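Local coordinates for protein glutathione S-transferase (Legionella pneumophila subsp. pneumophila str. Philadelphia 1, PDB 3NIV) that probably isomerises maleylacetoacetate to fumarylacetoacetate with the help of glutathione, as zeta-class glutathione transferases do, at residues L5-R10 against K30-L35; A13-R18 against H205-E210; K97-I102 against E147-L152; D143-K148 against P189-I194. All blocks are in the same frame, centred on the assembly; numbering follows the deposited sequence.

Contact 1: L5-R10 against K30-L35; sequences LYDYFR and KIEVHL
Tyr6 and Ile31 lie side by side, pointing the same way from neighbouring parallel strands. Ile31 lies over one face of the Tyr6 ring, toward the rim: its CG2 touches the ring atom Tyr6 CD2 at 3.7 Å, while Ile31 CD1 makes an off-centre CH-pi contact, 4.2 Å from the centroid of the Tyr6 ring. Farther along, with CG anti to the backbone N (chi1 179°), the Tyr8 ring meets Leu35, whose CG stands over one face at 4.0 Å from the centroid of Tyr8; the backbone N of Arg10 lies over the centre of the opposite face.

The backbones are joined as a parallel ladder. Asp7 is bonded to the neighbouring strand through both its own N and its own O: Asp7 N donates to Ile31 O at 2.8 Å, and Asp7 O receives Val33 N at 2.9 Å in a nearly straight bond. A third bond, from Ile31 N to Leu5 O, is weak.

The other sheet face carries the polar edge. Asp7 OD2 and Glu32 OE2 are only 2.6 Å apart, with their carboxylate planes turned 77° to each other, a closeness that probably requires a proton on one of the acids. Lys30 NZ probably offsets part of the charge through a 2.7 Å salt bridge to the anti lone pair of Glu32 OE2, and Arg18 pairs with Asp7 OD1.

The two strands and helix 12-23 form the opening beta-alpha-beta unit of the thioredoxin-like domain. Leu5 packs on Val17 and Leu21 of that helix, Tyr6 reaches strand 58-61, and Ile212 of helix 209-212 covers Phe9 and Glu32.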
loop_
_atom_site.group_PDB
_atom_site.type_symbol
_atom_site.label_atom_id
_atom_site.label_comp_id
_atom_site.label_asym_id
_atom_site.label_seq_id
_atom_site.Cartn_x
_atom_site.Cartn_y
_atom_site.Cartn_z
ATOM N N LEU A 5 -11.421 -16.905 -5.939
ATOM C CA LEU A 5 -10.314 -16.427 -5.115
ATOM C C LEU A 5 -9.270 -17.527 -4.944
ATOM O O LEU A 5 -9.609 -18.649 -4.575
ATOM C CB LEU A 5 -10.820 -15.988 -3.742
ATOM C CG LEU A 5 -9.742 -15.609 -2.728
ATOM C CD1 LEU A 5 -9.117 -14.280 -3.102
ATOM C CD2 LEU A 5 -10.309 -15.546 -1.320
ATOM N N TYR A 6 -8.011 -17.216 -5.233
ATOM C CA TYR A 6 -6.916 -18.116 -4.896
ATOM C C TYR A 6 -6.394 -17.714 -3.524
ATOM O O TYR A 6 -6.053 -16.552 -3.289
ATOM C CB TYR A 6 -5.820 -18.086 -5.957
ATOM C CG TYR A 6 -6.248 -18.774 -7.225
ATOM C CD1 TYR A 6 -7.137 -18.167 -8.093
ATOM C CD2 TYR A 6 -5.794 -20.046 -7.539
ATOM C CE1 TYR A 6 -7.556 -18.796 -9.244
ATOM C CE2 TYR A 6 -6.205 -20.684 -8.697
ATOM C CZ TYR A 6 -7.091 -20.052 -9.548
ATOM O OH TYR A 6 -7.515 -20.673 -10.707
ATOM N N ASP A 7 -6.358 -18.682 -2.614
ATOM C CA ASP A 7 -6.237 -18.377 -1.196
ATOM C C ASP A 7 -5.166 -19.186 -0.463
ATOM O O ASP A 7 -5.050 -20.401 -0.637
ATOM C CB ASP A 7 -7.598 -18.580 -0.517
ATOM C CG ASP A 7 -7.630 -18.042 0.896
ATOM O OD1 ASP A 7 -7.255 -16.873 1.110
ATOM O OD2 ASP A 7 -8.046 -18.786 1.801
ATOM N N TYR A 8 -4.392 -18.486 0.362
ATOM C CA TYR A 8 -3.494 -19.123 1.311
ATOM C C TYR A 8 -3.938 -18.808 2.736
ATOM O O TYR A 8 -4.069 -17.641 3.113
ATOM C CB TYR A 8 -2.075 -18.635 1.110
ATOM C CG TYR A 8 -1.112 -19.246 2.080
ATOM C CD1 TYR A 8 -1.078 -20.622 2.274
ATOM C CD2 TYR A 8 -0.236 -18.462 2.796
ATOM C CE1 TYR A 8 -0.196 -21.195 3.156
ATOM C CE2 TYR A 8 0.654 -19.026 3.679
ATOM C CZ TYR A 8 0.671 -20.393 3.853
ATOM O OH TYR A 8 1.561 -20.947 4.732
ATOM N N PHE A 9 -4.155 -19.841 3.538
ATOM C CA PHE A 9 -4.850 -19.633 4.800
ATOM C C PHE A 9 -4.023 -18.887 5.854
ATOM O O PHE A 9 -4.571 -18.260 6.753
ATOM C CB PHE A 9 -5.406 -20.954 5.340
ATOM C CG PHE A 9 -4.394 -21.802 6.029
ATOM C CD1 PHE A 9 -4.378 -21.889 7.421
ATOM C CD2 PHE A 9 -3.464 -22.525 5.297
ATOM C CE1 PHE A 9 -3.439 -22.683 8.078
ATOM C CE2 PHE A 9 -2.516 -23.323 5.941
ATOM C CZ PHE A 9 -2.505 -23.403 7.345
ATOM N N ARG A 10 -2.705 -18.930 5.729
ATOM C CA ARG A 10 -1.849 -18.211 6.670
ATOM C C ARG A 10 -1.557 -16.771 6.244
ATOM O O ARG A 10 -0.786 -16.064 6.903
ATOM C CB ARG A 10 -0.528 -18.964 6.875
ATOM C CG ARG A 10 -0.702 -20.351 7.477
ATOM C CD ARG A 10 0.575 -20.863 8.124
ATOM N NE ARG A 10 0.417 -22.263 8.528
ATOM C CZ ARG A 10 0.940 -23.296 7.871
ATOM N NH1 ARG A 10 1.673 -23.093 6.780
ATOM N NH2 ARG A 10 0.725 -24.529 8.301
ATOM N N LYS A 30 -13.589 -20.275 -3.498
ATOM C CA LYS A 30 -12.252 -20.314 -2.915
ATOM C C LYS A 30 -11.405 -21.455 -3.477
ATOM O O LYS A 30 -11.918 -22.514 -3.827
ATOM C CB LYS A 30 -12.352 -20.413 -1.382
ATOM C CG LYS A 30 -11.068 -20.040 -0.631
ATOM C CD LYS A 30 -11.342 -19.527 0.782
ATOM C CE LYS A 30 -12.071 -20.575 1.612
ATOM N NZ LYS A 30 -11.430 -21.932 1.504
ATOM N N ILE A 31 -10.105 -21.217 -3.574
ATOM C CA ILE A 31 -9.161 -22.211 -4.053
ATOM C C ILE A 31 -7.915 -22.177 -3.185
ATOM O O ILE A 31 -7.085 -21.278 -3.316
ATOM C CB ILE A 31 -8.756 -21.961 -5.512
ATOM C CG1 ILE A 31 -9.944 -22.218 -6.439
ATOM C CG2 ILE A 31 -7.571 -22.847 -5.893
ATOM C CD1 ILE A 31 -9.557 -22.417 -7.881
ATOM N N GLU A 32 -7.787 -23.163 -2.304
ATOM C CA GLU A 32 -6.704 -23.171 -1.327
ATOM C C GLU A 32 -5.415 -23.736 -1.884
ATOM O O GLU A 32 -5.374 -24.877 -2.335
ATOM C CB GLU A 32 -7.121 -23.933 -0.076
ATOM C CG GLU A 32 -8.290 -23.304 0.624
ATOM C CD GLU A 32 -7.930 -21.982 1.260
ATOM O OE1 GLU A 32 -6.721 -21.716 1.462
ATOM O OE2 GLU A 32 -8.862 -21.211 1.565
ATOM N N VAL A 33 -4.368 -22.919 -1.843
ATOM C CA VAL A 33 -3.047 -23.296 -2.322
ATOM C C VAL A 33 -1.988 -22.991 -1.269
ATOM O O VAL A 33 -2.305 -22.486 -0.197
ATOM C CB VAL A 33 -2.672 -22.523 -3.600
ATOM C CG1 VAL A 33 -3.799 -22.577 -4.617
ATOM C CG2 VAL A 33 -2.306 -21.082 -3.264
ATOM N N HIS A 34 -0.729 -23.275 -1.597
ATOM C CA HIS A 34 0.396 -23.014 -0.697
ATOM C C HIS A 34 1.101 -21.672 -0.936
ATOM O O HIS A 34 0.523 -20.615 -0.702
ATOM C CB HIS A 34 1.391 -24.169 -0.758
ATOM C CG HIS A 34 0.733 -25.507 -0.760
ATOM N ND1 HIS A 34 0.107 -26.028 0.355
ATOM C CD2 HIS A 34 0.569 -26.424 -1.745
ATOM C CE1 HIS A 34 -0.400 -27.210 0.060
ATOM N NE2 HIS A 34 -0.134 -27.473 -1.208
ATOM N N LEU A 35 2.348 -21.710 -1.391
ATOM C CA LEU A 35 3.133 -20.484 -1.523
ATOM C C LEU A 35 4.061 -20.477 -2.739
ATOM O O LEU A 35 4.570 -21.518 -3.160
ATOM C CB LEU A 35 3.937 -20.246 -0.247
ATOM C CG LEU A 35 3.145 -19.648 0.914
ATOM C CD1 LEU A 35 3.691 -20.121 2.255
ATOM C CD2 LEU A 35 3.165 -18.136 0.821
#

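Contact 2: A13-R18 against H205-E210; sequences ACYRVR and HDAAPE
Arg18 reaches from helix 12-23 to Ala207, and its side chain can be followed atom by atom into the C-terminal tail. At its root, Arg18 CB touches Ala207 CB at 3.6 Å. The chain leaves CG beside the backbone N and then turns at chi3 (-48°), which sets NE to face the carbonyl of Ala207. From there the guanidinium grips a single oxygen side-on: NE donates to Ala207 O at 2.8 Å and NH2 to the same oxygen at 2.7 Å. That oxygen lies in the guanidinium plane, so the fork is flat, and the NH2 donor approaches nearly along the C=O axis. The remaining nitrogen, NH1, is taken by Asp7, which would help to fix the rotation of the group. Cys14 O and Tyr15 CA lie over one face of the guanidinium.

Tyr15, three residues earlier, adds an apolar contact beside it. Pro209 CD sits over the centre of its ring, 4.0 Å from the centroid of Tyr15, in a CH-pi contact, the two side chains crossing at about a right angle. Ala207 CB meets the ring in its plane, 4.0 Å from Tyr15 CE1. A type I turn from His205 to Ala208 presents Ala207, and Pro209 follows directly after it.

This is an interdomain contact of the glutathione transferase fold, binding the first helix of the thioredoxin-like domain to the end of the helical domain. Helix 166-180 closes around it, with Ile172 and Pro173 on Tyr15 and Tyr176 on Pro209; on the far side of helix 12-23, Val17 packs on Ile72 of helix 69-79.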
loop_
_atom_site.group_PDB
_atom_site.type_symbol
_atom_site.label_atom_id
_atom_site.label_comp_id
_atom_site.label_asym_id
_atom_site.label_seq_id
_atom_site.Cartn_x
_atom_site.Cartn_y
_atom_site.Cartn_z
ATOM N N ALA A 13 -2.826 -10.761 3.929
ATOM C CA ALA A 13 -3.431 -10.190 2.740
ATOM C C ALA A 13 -4.698 -10.956 2.392
ATOM O O ALA A 13 -5.740 -10.352 2.125
ATOM C CB ALA A 13 -2.447 -10.226 1.578
ATOM N N CYS A 14 -4.615 -12.286 2.413
ATOM C CA CYS A 14 -5.759 -13.129 2.062
ATOM C C CYS A 14 -6.902 -13.000 3.058
ATOM O O CYS A 14 -8.068 -13.160 2.714
ATOM C CB CYS A 14 -5.351 -14.595 1.961
ATOM S SG CYS A 14 -4.499 -15.043 0.440
ATOM N N TYR A 15 -6.555 -12.734 4.306
ATOM C CA TYR A 15 -7.552 -12.553 5.355
ATOM C C TYR A 15 -8.377 -11.299 5.035
ATOM O O TYR A 15 -9.602 -11.335 5.038
ATOM C CB TYR A 15 -6.827 -12.474 6.706
ATOM C CG TYR A 15 -7.670 -12.574 7.965
ATOM C CD1 TYR A 15 -9.016 -12.920 7.926
ATOM C CD2 TYR A 15 -7.092 -12.344 9.208
ATOM C CE1 TYR A 15 -9.756 -13.006 9.080
ATOM C CE2 TYR A 15 -7.824 -12.429 10.358
ATOM C CZ TYR A 15 -9.155 -12.764 10.299
ATOM O OH TYR A 15 -9.860 -12.845 11.480
ATOM N N ARG A 16 -7.707 -10.203 4.702
ATOM C CA ARG A 16 -8.410 -8.988 4.272
ATOM C C ARG A 16 -9.412 -9.274 3.168
ATOM O O ARG A 16 -10.586 -8.913 3.260
ATOM C CB ARG A 16 -7.433 -7.967 3.714
ATOM C CG ARG A 16 -6.331 -7.593 4.634
ATOM C CD ARG A 16 -5.260 -6.875 3.849
ATOM N NE ARG A 16 -4.109 -6.643 4.702
ATOM C CZ ARG A 16 -2.950 -6.187 4.264
ATOM N NH1 ARG A 16 -2.809 -5.920 2.976
ATOM N NH2 ARG A 16 -1.946 -6.003 5.112
ATOM N N VAL A 17 -8.932 -9.892 2.098
ATOM C CA VAL A 17 -9.809 -10.201 0.991
ATOM C C VAL A 17 -10.997 -11.030 1.449
ATOM O O VAL A 17 -12.124 -10.736 1.092
ATOM C CB VAL A 17 -9.080 -10.918 -0.140
ATOM C CG1 VAL A 17 -10.041 -11.174 -1.287
ATOM C CG2 VAL A 17 -7.916 -10.077 -0.618
ATOM N N ARG A 18 -10.747 -12.061 2.246
ATOM C CA ARG A 18 -11.834 -12.920 2.712
ATOM C C ARG A 18 -12.911 -12.146 3.466
ATOM O O ARG A 18 -14.098 -12.339 3.204
ATOM C CB ARG A 18 -11.312 -14.116 3.515
ATOM C CG ARG A 18 -10.597 -15.152 2.635
ATOM C CD ARG A 18 -10.366 -16.466 3.358
ATOM N NE ARG A 18 -9.793 -16.254 4.679
ATOM C CZ ARG A 18 -8.492 -16.286 4.946
ATOM N NH1 ARG A 18 -7.617 -16.536 3.978
ATOM N NH2 ARG A 18 -8.068 -16.085 6.190
ATOM N N HIS A 205 -15.546 -13.483 11.501
ATOM C CA HIS A 205 -15.307 -14.778 12.120
ATOM C C HIS A 205 -15.019 -15.873 11.095
ATOM O O HIS A 205 -14.047 -16.621 11.229
ATOM C CB HIS A 205 -16.499 -15.172 12.991
ATOM C CG HIS A 205 -16.253 -16.389 13.826
ATOM N ND1 HIS A 205 -16.806 -17.616 13.534
ATOM C CD2 HIS A 205 -15.500 -16.569 14.936
ATOM C CE1 HIS A 205 -16.412 -18.499 14.434
ATOM N NE2 HIS A 205 -15.620 -17.890 15.297
ATOM N N ASP A 206 -15.853 -15.945 10.061
ATOM C CA ASP A 206 -15.769 -17.016 9.064
ATOM C C ASP A 206 -14.576 -16.875 8.116
ATOM O O ASP A 206 -14.235 -17.803 7.388
ATOM C CB ASP A 206 -17.073 -17.079 8.268
ATOM C CG ASP A 206 -18.292 -17.230 9.169
ATOM O OD1 ASP A 206 -18.147 -17.856 10.249
ATOM O OD2 ASP A 206 -19.384 -16.723 8.805
ATOM N N ALA A 207 -13.945 -15.708 8.134
ATOM C CA ALA A 207 -12.817 -15.432 7.259
ATOM C C ALA A 207 -11.500 -15.714 7.969
ATOM O O ALA A 207 -10.431 -15.668 7.354
ATOM C CB ALA A 207 -12.859 -13.991 6.801
ATOM N N ALA A 208 -11.578 -15.989 9.267
ATOM C CA ALA A 208 -10.388 -16.273 10.064
ATOM C C ALA A 208 -9.674 -17.477 9.494
ATOM O O ALA A 208 -10.314 -18.359 8.929
ATOM C CB ALA A 208 -10.768 -16.533 11.518
ATOM N N PRO A 209 -8.343 -17.512 9.628
ATOM C CA PRO A 209 -7.545 -18.642 9.143
ATOM C C PRO A 209 -7.985 -19.965 9.765
ATOM O O PRO A 209 -7.969 -20.989 9.086
ATOM C CB PRO A 209 -6.124 -18.285 9.594
ATOM C CG PRO A 209 -6.127 -16.802 9.681
ATOM C CD PRO A 209 -7.496 -16.439 10.177
ATOM N N GLU A 210 -8.388 -19.931 11.034
ATOM C CA GLU A 210 -8.817 -21.132 11.743
ATOM C C GLU A 210 -10.083 -21.685 11.115
ATOM O O GLU A 210 -10.285 -22.897 11.069
ATOM C CB GLU A 210 -9.053 -20.832 13.226
ATOM C CG GLU A 210 -7.778 -20.549 14.013
ATOM C CD GLU A 210 -6.975 -19.391 13.430
ATOM O OE1 GLU A 210 -7.600 -18.405 12.954
ATOM O OE2 GLU A 210 -5.720 -19.468 13.458
#

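Contact 3: K97-I102 against E147-L152; sequences KSMALI and EKLGAL
Met99, a selenomethionine, holds CG anti to its carbonyl carbon (chi1 -72°), and a bend at chi3 (64°) swings CE to Leu149. Met99 CE and Leu149 CD1 are 3.5 Å apart, tighter than usual van der Waals contact, their side chains crossing at about a right angle. The selenium serves a second neighbour: Met99 SE and Leu152 CD1 approach tip to tip at 4.0 Å.

Lys148 runs past Met99 in the opposite direction and uses its aliphatic part as an apolar surface. Lys148 CD packs against Ile102 CD1 at 3.7 Å. Its ammonium end goes to another role, donating to Ser67 of the second subunit, while one water links the segments more loosely: it donates to Ser98 OG at 3.1 Å and accepts a weak bond from Lys148 NZ. Ser98 OG is also bonded to Thr95 O of its own helix.

A long lysine thus lines an apolar seam while its tip serves the dimer interface. The seam joins helix 90-106 to the end of helix 127-149 and the type I turn from Leu149 to Leu152 in the all-helical domain; Phe145 also packs on Met99, helix 189-198 covers Leu149, and Gln68 of the second subunit packs on Ser98 and Ile102.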
loop_
_atom_site.group_PDB
_atom_site.type_symbol
_atom_site.label_atom_id
_atom_site.label_comp_id
_atom_site.label_asym_id
_atom_site.label_seq_id
_atom_site.Cartn_x
_atom_site.Cartn_y
_atom_site.Cartn_z
ATOM N N LYS A 97 -8.949 5.355 4.149
ATOM C CA LYS A 97 -8.023 4.695 3.233
ATOM C C LYS A 97 -6.598 4.761 3.745
ATOM O O LYS A 97 -5.882 3.759 3.771
ATOM C CB LYS A 97 -8.074 5.381 1.879
ATOM C CG LYS A 97 -8.158 4.434 0.707
ATOM C CD LYS A 97 -9.607 4.224 0.276
ATOM C CE LYS A 97 -9.713 4.112 -1.244
ATOM N NZ LYS A 97 -8.872 3.005 -1.797
ATOM N N SER A 98 -6.183 5.950 4.155
ATOM C CA SER A 98 -4.821 6.135 4.603
ATOM C C SER A 98 -4.555 5.336 5.886
ATOM O O SER A 98 -3.408 5.001 6.211
ATOM C CB SER A 98 -4.524 7.610 4.815
ATOM O OG SER A 98 -5.046 8.073 6.032
HETATM N N MSE A 99 -5.612 5.029 6.619
HETATM C CA MSE A 99 -5.439 4.254 7.835
HETATM C C MSE A 99 -5.243 2.796 7.482
HETATM O O MSE A 99 -4.434 2.114 8.080
HETATM C CB MSE A 99 -6.628 4.453 8.762
HETATM C CG MSE A 99 -6.626 5.834 9.376
HETATM SE SE MSE A 99 -8.289 6.242 10.280
HETATM C CE MSE A 99 -8.201 4.865 11.693
ATOM N N ALA A 100 -5.981 2.337 6.483
ATOM C CA ALA A 100 -5.771 1.014 5.940
ATOM C C ALA A 100 -4.358 0.895 5.351
ATOM O O ALA A 100 -3.754 -0.166 5.398
ATOM C CB ALA A 100 -6.813 0.711 4.897
ATOM N N LEU A 101 -3.830 1.991 4.817
ATOM C CA LEU A 101 -2.481 1.986 4.253
ATOM C C LEU A 101 -1.410 1.912 5.337
ATOM O O LEU A 101 -0.358 1.292 5.156
ATOM C CB LEU A 101 -2.261 3.223 3.383
ATOM C CG LEU A 101 -3.200 3.293 2.170
ATOM C CD1 LEU A 101 -3.011 4.586 1.345
ATOM C CD2 LEU A 101 -3.049 2.049 1.303
ATOM N N ILE A 102 -1.677 2.555 6.467
ATOM C CA ILE A 102 -0.767 2.462 7.595
ATOM C C ILE A 102 -0.462 0.992 7.902
ATOM O O ILE A 102 0.656 0.635 8.241
ATOM C CB ILE A 102 -1.367 3.105 8.825
ATOM C CG1 ILE A 102 -1.344 4.627 8.680
ATOM C CG2 ILE A 102 -0.634 2.623 10.094
ATOM C CD1 ILE A 102 -1.797 5.380 9.927
ATOM N N GLU A 147 -3.735 6.684 17.211
ATOM C CA GLU A 147 -3.684 8.127 17.070
ATOM C C GLU A 147 -4.857 8.682 16.270
ATOM O O GLU A 147 -5.695 9.415 16.791
ATOM C CB GLU A 147 -2.383 8.503 16.366
ATOM C CG GLU A 147 -1.422 9.268 17.223
ATOM C CD GLU A 147 -1.816 10.718 17.311
ATOM O OE1 GLU A 147 -1.843 11.261 18.434
ATOM O OE2 GLU A 147 -2.119 11.312 16.254
ATOM N N LYS A 148 -4.899 8.348 14.988
ATOM C CA LYS A 148 -5.911 8.915 14.111
ATOM C C LYS A 148 -7.277 8.399 14.548
ATOM O O LYS A 148 -8.301 9.056 14.375
ATOM C CB LYS A 148 -5.608 8.566 12.657
ATOM C CG LYS A 148 -4.238 9.071 12.196
ATOM C CD LYS A 148 -3.781 8.404 10.896
ATOM C CE LYS A 148 -4.021 9.277 9.670
ATOM N NZ LYS A 148 -2.982 10.343 9.501
ATOM N N LEU A 149 -7.268 7.219 15.147
ATOM C CA LEU A 149 -8.474 6.606 15.668
ATOM C C LEU A 149 -9.114 7.565 16.671
ATOM O O LEU A 149 -10.337 7.779 16.674
ATOM C CB LEU A 149 -8.091 5.302 16.361
ATOM C CG LEU A 149 -8.961 4.068 16.186
ATOM C CD1 LEU A 149 -9.488 3.913 14.781
ATOM C CD2 LEU A 149 -8.149 2.853 16.595
ATOM N N GLY A 150 -8.258 8.157 17.501
ATOM C CA GLY A 150 -8.685 9.067 18.542
ATOM C C GLY A 150 -9.279 10.384 18.074
ATOM O O GLY A 150 -9.781 11.148 18.890
ATOM N N ALA A 151 -9.229 10.665 16.776
ATOM C CA ALA A 151 -9.788 11.919 16.272
ATOM C C ALA A 151 -11.152 11.703 15.618
ATOM O O ALA A 151 -11.804 12.660 15.189
ATOM C CB ALA A 151 -8.817 12.605 15.295
ATOM N N LEU A 152 -11.584 10.446 15.553
ATOM C CA LEU A 152 -12.857 10.118 14.925
ATOM C C LEU A 152 -13.938 9.728 15.937
ATOM O O LEU A 152 -13.655 9.337 17.075
ATOM C CB LEU A 152 -12.678 8.997 13.904
ATOM C CG LEU A 152 -11.545 9.135 12.884
ATOM C CD1 LEU A 152 -11.465 7.882 12.021
ATOM C CD2 LEU A 152 -11.712 10.375 12.006
HETATM O O HOH W 1 -4.651 10.978 7.051
#

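Contact 4: D143-K148 against P189-I194; sequences DAFEEK and PIINEI
The carboxylate of Glu146 takes two successive backbone N-H groups at the start of helix 189-198. Ile190 N donates to Glu146 OE2 at 2.8 Å and Ile191 N to Glu146 OE1 at 3.0 Å, each bond using the syn lone pair of its oxygen, so that both arms of the fork are filled. Glu146 reaches this place with CG anti to its backbone N (chi1 180°) and a bend at chi2 (96°) that turns the acid group toward the helix start. The N-terminal end of a helix would be expected to favour the negative charge placed there.

In the helical domain of this glutathione transferase, helices 127-149 and 189-198 meet almost perpendicularly, their local axes 85° apart and 9.5 Å at closest approach. A side chain from the flank of one helix thereby binds the opening turn of the other.

Carbon atoms fill in around the polar fork. Pro189 CD comes to 3.1 Å from Glu146 OE2, and the CG1 branch of Ile191 runs beside Glu146 OE1. Beyond it, Ile191 CD1 meets the Phe145 ring obliquely, 3.7 Å from Phe145 CD1. Leu171 of helix 166-180 touches Phe145 and Val175 touches Ile191, while Tyr188 lies against Glu146.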
loop_
_atom_site.group_PDB
_atom_site.type_symbol
_atom_site.label_atom_id
_atom_site.label_comp_id
_atom_site.label_asym_id
_atom_site.label_seq_id
_atom_site.Cartn_x
_atom_site.Cartn_y
_atom_site.Cartn_z
ATOM N N ASP A 143 0.644 2.658 17.203
ATOM C CA ASP A 143 0.692 4.015 17.717
ATOM C C ASP A 143 -0.015 4.921 16.717
ATOM O O ASP A 143 -0.951 5.645 17.065
ATOM C CB ASP A 143 2.136 4.488 17.888
ATOM C CG ASP A 143 2.809 3.905 19.119
ATOM O OD1 ASP A 143 2.155 3.136 19.854
ATOM O OD2 ASP A 143 4.002 4.220 19.353
ATOM N N ALA A 144 0.431 4.878 15.465
ATOM C CA ALA A 144 -0.092 5.798 14.462
ATOM C C ALA A 144 -1.575 5.551 14.246
ATOM O O ALA A 144 -2.369 6.483 14.153
ATOM C CB ALA A 144 0.676 5.672 13.157
ATOM N N PHE A 145 -1.952 4.283 14.184
ATOM C CA PHE A 145 -3.343 3.931 13.948
ATOM C C PHE A 145 -4.285 4.384 15.076
ATOM O O PHE A 145 -5.379 4.879 14.822
ATOM C CB PHE A 145 -3.451 2.427 13.739
ATOM C CG PHE A 145 -4.701 2.000 13.045
ATOM C CD1 PHE A 145 -5.892 1.886 13.743
ATOM C CD2 PHE A 145 -4.684 1.691 11.704
ATOM C CE1 PHE A 145 -7.050 1.481 13.102
ATOM C CE2 PHE A 145 -5.826 1.287 11.056
ATOM C CZ PHE A 145 -7.016 1.178 11.763
ATOM N N GLU A 146 -3.863 4.204 16.321
ATOM C CA GLU A 146 -4.719 4.517 17.456
ATOM C C GLU A 146 -4.823 6.026 17.583
ATOM O O GLU A 146 -5.849 6.572 18.001
ATOM C CB GLU A 146 -4.165 3.908 18.736
ATOM C CG GLU A 146 -5.009 4.195 19.977
ATOM C CD GLU A 146 -5.984 3.081 20.338
ATOM O OE1 GLU A 146 -6.147 2.126 19.549
ATOM O OE2 GLU A 146 -6.589 3.170 21.437
ATOM N N GLU A 147 -3.735 6.684 17.211
ATOM C CA GLU A 147 -3.684 8.127 17.070
ATOM C C GLU A 147 -4.857 8.682 16.270
ATOM O O GLU A 147 -5.695 9.415 16.791
ATOM C CB GLU A 147 -2.383 8.503 16.366
ATOM C CG GLU A 147 -1.422 9.268 17.223
ATOM C CD GLU A 147 -1.816 10.718 17.311
ATOM O OE1 GLU A 147 -1.843 11.261 18.434
ATOM O OE2 GLU A 147 -2.119 11.312 16.254
ATOM N N LYS A 148 -4.899 8.348 14.988
ATOM C CA LYS A 148 -5.911 8.915 14.111
ATOM C C LYS A 148 -7.277 8.399 14.548
ATOM O O LYS A 148 -8.301 9.056 14.375
ATOM C CB LYS A 148 -5.608 8.566 12.657
ATOM C CG LYS A 148 -4.238 9.071 12.196
ATOM C CD LYS A 148 -3.781 8.404 10.896
ATOM C CE LYS A 148 -4.021 9.277 9.670
ATOM N NZ LYS A 148 -2.982 10.343 9.501
ATOM N N PRO A 189 -6.385 0.760 23.452
ATOM C CA PRO A 189 -7.745 0.464 23.919
ATOM C C PRO A 189 -8.801 0.513 22.811
ATOM O O PRO A 189 -9.617 -0.403 22.710
ATOM C CB PRO A 189 -8.020 1.578 24.934
ATOM C CG PRO A 189 -6.687 2.137 25.286
ATOM C CD PRO A 189 -5.807 1.938 24.121
ATOM N N ILE A 190 -8.791 1.571 22.001
ATOM C CA ILE A 190 -9.810 1.716 20.965
ATOM C C ILE A 190 -9.687 0.581 19.970
ATOM O O ILE A 190 -10.685 -0.004 19.538
ATOM C CB ILE A 190 -9.700 3.044 20.206
ATOM C CG1 ILE A 190 -9.709 4.233 21.165
ATOM C CG2 ILE A 190 -10.829 3.164 19.193
ATOM C CD1 ILE A 190 -9.685 5.582 20.445
ATOM N N ILE A 191 -8.446 0.272 19.618
ATOM C CA ILE A 191 -8.167 -0.835 18.717
ATOM C C ILE A 191 -8.608 -2.163 19.320
ATOM O O ILE A 191 -9.265 -2.976 18.663
ATOM C CB ILE A 191 -6.669 -0.902 18.366
ATOM C CG1 ILE A 191 -6.373 0.052 17.198
ATOM C CG2 ILE A 191 -6.277 -2.331 18.024
ATOM C CD1 ILE A 191 -4.892 0.406 17.016
ATOM N N ASN A 192 -8.236 -2.376 20.576
ATOM C CA ASN A 192 -8.645 -3.576 21.297
ATOM C C ASN A 192 -10.170 -3.741 21.313
ATOM O O ASN A 192 -10.673 -4.853 21.164
ATOM C CB ASN A 192 -8.048 -3.597 22.714
ATOM C CG ASN A 192 -6.541 -3.813 22.701
ATOM O OD1 ASN A 192 -5.998 -4.335 21.724
ATOM N ND2 ASN A 192 -5.859 -3.418 23.774
ATOM N N GLU A 193 -10.895 -2.630 21.460
ATOM C CA GLU A 193 -12.357 -2.654 21.431
ATOM C C GLU A 193 -12.896 -3.012 20.060
ATOM O O GLU A 193 -13.798 -3.850 19.949
ATOM C CB GLU A 193 -12.933 -1.296 21.813
ATOM C CG GLU A 193 -12.632 -0.844 23.212
ATOM C CD GLU A 193 -12.997 0.613 23.425
ATOM O OE1 GLU A 193 -13.341 1.297 22.429
ATOM O OE2 GLU A 193 -12.937 1.077 24.586
ATOM N N ILE A 194 -12.367 -2.353 19.026
ATOM C CA ILE A 194 -12.830 -2.560 17.654
ATOM C C ILE A 194 -12.615 -3.997 17.226
ATOM O O ILE A 194 -13.515 -4.638 16.680
ATOM C CB ILE A 194 -12.066 -1.660 16.653
ATOM C CG1 ILE A 194 -12.367 -0.185 16.913
ATOM C CG2 ILE A 194 -12.428 -2.023 15.227
ATOM C CD1 ILE A 194 -11.471 0.778 16.144
#

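In the fold
Contact 1 lies at the surface of the thioredoxin-like domain, and contacts 3 and 4 lie across the chain's centre in the helical domain, about 29 and 30 Å from it between centres. Buried contact 2 joins the two domains and also touches contact 1 where Phe9 O packs on Pro209 CB. Contacts 3 and 4 share helix 127-149 and meet where Leu149 packs on Ile190, Ile191 and Ile194. Their chemistry follows their place: a strand ladder edged by paired acids in contact 1, an arginine fork on a carbonyl in contact 2, an almost wholly apolar seam in buried contact 3, and in partly buried contact 4 a glutamate holding a helix start.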